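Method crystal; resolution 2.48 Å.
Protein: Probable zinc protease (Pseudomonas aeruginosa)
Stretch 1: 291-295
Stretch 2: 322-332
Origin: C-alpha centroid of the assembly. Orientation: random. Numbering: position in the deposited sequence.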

# COMPACT_ATOMS: atom_id res chain seq x y z
N GLU A 291 16.00 8.59 -36.00
CA GLU A 291 14.57 8.51 -36.09
C GLU A 291 13.99 9.73 -35.48
O GLU A 291 12.90 10.10 -35.79
N GLU A 292 14.73 10.32 -34.57
CA GLU A 292 14.36 11.57 -33.96
C GLU A 292 13.10 11.48 -33.17
O GLU A 292 12.44 12.45 -32.96
N LEU A 293 12.78 10.30 -32.70
CA LEU A 293 11.60 10.11 -31.89
C LEU A 293 11.61 10.81 -30.53
O LEU A 293 10.63 11.37 -30.13
N VAL A 294 12.72 10.76 -29.84
CA VAL A 294 12.78 11.28 -28.51
C VAL A 294 13.81 12.38 -28.44
O VAL A 294 14.72 12.40 -29.21
N ALA A 295 13.59 13.35 -27.58
CA ALA A 295 14.60 14.28 -27.17
C ALA A 295 15.70 13.68 -26.32
O ALA A 295 16.85 14.02 -26.45
N GLY A 322 7.01 17.50 -33.48
CA GLY A 322 5.66 17.24 -33.04
C GLY A 322 5.35 15.79 -32.75
O GLY A 322 4.28 15.32 -33.05
N LYS A 323 6.29 15.08 -32.16
CA LYS A 323 6.10 13.69 -31.87
C LYS A 323 5.28 13.49 -30.62
O LYS A 323 5.50 14.13 -29.64
N THR A 324 4.29 12.61 -30.69
CA THR A 324 3.43 12.31 -29.55
C THR A 324 4.00 11.29 -28.58
O THR A 324 4.88 10.55 -28.91
N LEU A 325 3.46 11.26 -27.36
CA LEU A 325 3.82 10.28 -26.37
C LEU A 325 3.44 8.92 -26.83
O LEU A 325 4.05 7.95 -26.47
N GLU A 326 2.39 8.84 -27.59
CA GLU A 326 1.97 7.58 -28.13
C GLU A 326 2.97 7.00 -29.10
O GLU A 326 3.17 5.82 -29.13
N GLN A 327 3.58 7.84 -29.91
CA GLN A 327 4.68 7.45 -30.75
C GLN A 327 5.92 7.04 -30.01
O GLN A 327 6.61 6.15 -30.43
N VAL A 328 6.21 7.70 -28.91
CA VAL A 328 7.39 7.34 -28.17
C VAL A 328 7.22 5.94 -27.68
O VAL A 328 8.10 5.12 -27.80
N GLU A 329 6.06 5.66 -27.15
CA GLU A 329 5.81 4.37 -26.59
C GLU A 329 5.91 3.29 -27.64
O GLU A 329 6.40 2.22 -27.38
N ALA A 330 5.43 3.58 -28.82
CA ALA A 330 5.53 2.68 -29.93
C ALA A 330 6.96 2.42 -30.29
O ALA A 330 7.31 1.32 -30.63
N GLY A 331 7.77 3.45 -30.27
CA GLY A 331 9.18 3.32 -30.48
C GLY A 331 9.95 2.54 -29.45
O GLY A 331 10.81 1.80 -29.78
N LEU A 332 9.65 2.74 -28.19
CA LEU A 332 10.27 1.96 -27.15
C LEU A 332 9.93 0.49 -27.23
O LEU A 332 10.78 -0.33 -27.02

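The contact between the two stretches is small and almost wholly apolar, burying 280 Å² in total, and it is organised around one side chain, Leu293. No hydrogen bond crosses between the stretches, so the packing rests on van der Waals contact, while Thr324 and Gln327 of the second stretch bond to each other at the start of its helix.

Leu293 is buried, and its CA lies 6.3 Å from the CA of Val328. Its CA-to-CB bond runs sideways to the helix, but chi1 at -166° (t) and chi2 at 54° (p) carry the end of the side chain nearer, so that the two methyl groups reach different parts of the helical surface. Leu293 CD2 rests 3.6 Å from the CA of Gly331 and 3.6 Å from the carbonyl O of Gln327, the same oxygen that accepts the helical hydrogen bond from Gly331 N (2.9 Å). Leu293 CD1 lies toward the start of the helix, 4.0 Å from Gln327 CB and 4.0 Å from Lys323 CD. Between them, Leu293 CG sits 4.1 Å from Val328 CA. The leucine thus packs largely on the helix backbone, and Gly331 makes this close approach possible: an ideal CB at that position would point toward the first stretch and fall only 2.1 Å from Leu293 CD2, a clear clash.

Val294 extends the apolar patch. Its CB also leaves sideways, and with chi1 at -55° (m) Val294 CG1 lies 4.1 Å from CG1 of Val328, whose own chi1 is 171° (t). Both valines are buried, and this pair supplements the contacts of Leu293.

Lys323 precedes the helix and points its CB toward the first stretch, with Lys323 CB approaching Leu293 O at 3.9 Å. Successive m rotamers at chi1 (-70°) and chi2 (-67°) bend the chain so that its methylene groups lie along Leu293, with Lys323 CG also 4.3 Å from Glu292 O. The aliphatic portion therefore does the packing. Chi3 is extended at 178°, and the amino group makes no salt bridge to either glutamate of the first stretch; Glu291 and Glu292 are exposed, and their side chains stay more than 5 Å from the second stretch.

Thr324 turns its CB away from the contact and serves as the N-cap. With chi1 at 81° (p), Thr324 OG1 accepts a hydrogen bond from Gln327 N (3.2 Å), satisfying an amide in the first turn that has no helical carbonyl before it. Gln327 returns the interaction: chi1 at -76° (m) and chi2 at 161° (t) bring Gln327 OE1 back to accept from Thr324 N at 2.8 Å. The two bonds pair the residues reciprocally, while Gln327 CB, placed by the helix backbone, lies against Leu293 CD1. Thr324 OG1 also donates a weak hydrogen bond to Glu326 OE1 (3.4 Å), where the m and p rotamers of chi1 and chi2 fold the glutamate back toward the helix start.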

# COMPACT_ATOMS: atom_id res chain seq x y z
CB GLU A 291 14.06 7.31 -35.38
CG GLU A 291 13.29 6.38 -36.26
CD GLU A 291 12.98 5.11 -35.55
OE1 GLU A 291 13.88 4.25 -35.46
OE2 GLU A 291 11.84 4.98 -35.07
CB GLU A 292 14.18 12.63 -35.02
CG GLU A 292 14.98 12.43 -36.28
CD GLU A 292 14.40 13.17 -37.46
OE1 GLU A 292 13.23 13.60 -37.37
OE2 GLU A 292 15.10 13.32 -38.47
CB LEU A 293 11.39 8.62 -31.73
CG LEU A 293 10.06 8.16 -31.21
CD1 LEU A 293 8.97 8.74 -32.06
CD2 LEU A 293 10.04 6.67 -31.29
CB VAL A 294 13.18 10.18 -27.55
CG1 VAL A 294 12.24 9.02 -27.69
CG2 VAL A 294 14.57 9.69 -27.86
CB ALA A 295 13.96 15.43 -26.43
CB LYS A 323 7.44 13.02 -31.73
CG LYS A 323 8.18 12.89 -33.04
CD LYS A 323 7.48 11.94 -33.98
CE LYS A 323 8.18 11.83 -35.31
NZ LYS A 323 7.22 11.83 -36.45
CB THR A 324 2.02 11.91 -29.99
OG1 THR A 324 2.00 10.54 -30.38
CG2 THR A 324 1.60 12.70 -31.15
CB LEU A 325 3.18 10.54 -25.03
CG LEU A 325 3.66 11.72 -24.22
CD1 LEU A 325 3.01 11.70 -22.87
CD2 LEU A 325 5.16 11.76 -24.07
CB GLU A 326 0.61 7.71 -28.76
CG GLU A 326 -0.49 7.88 -27.74
CD GLU A 326 -0.55 9.26 -27.16
OE1 GLU A 326 -0.23 10.21 -27.86
OE2 GLU A 326 -0.94 9.39 -26.01
CB GLN A 327 4.99 8.56 -31.70
CG GLN A 327 3.99 8.65 -32.81
CD GLN A 327 3.99 9.97 -33.51
OE1 GLN A 327 4.40 10.97 -32.98
NE2 GLN A 327 3.50 9.98 -34.71
CB VAL A 328 7.58 8.28 -26.98
CG1 VAL A 328 8.66 7.79 -26.07
CG2 VAL A 328 7.87 9.68 -27.44
CB GLU A 329 4.45 4.38 -25.96
CG GLU A 329 4.03 3.05 -25.42
CD GLU A 329 2.57 2.98 -25.13
OE1 GLU A 329 1.89 3.99 -25.20
OE2 GLU A 329 2.10 1.90 -24.84
CB ALA A 330 4.80 3.23 -31.11
CB LEU A 332 9.91 2.52 -25.79
CG LEU A 332 10.53 3.87 -25.52
CD1 LEU A 332 9.85 4.58 -24.39
CD2 LEU A 332 12.01 3.79 -25.26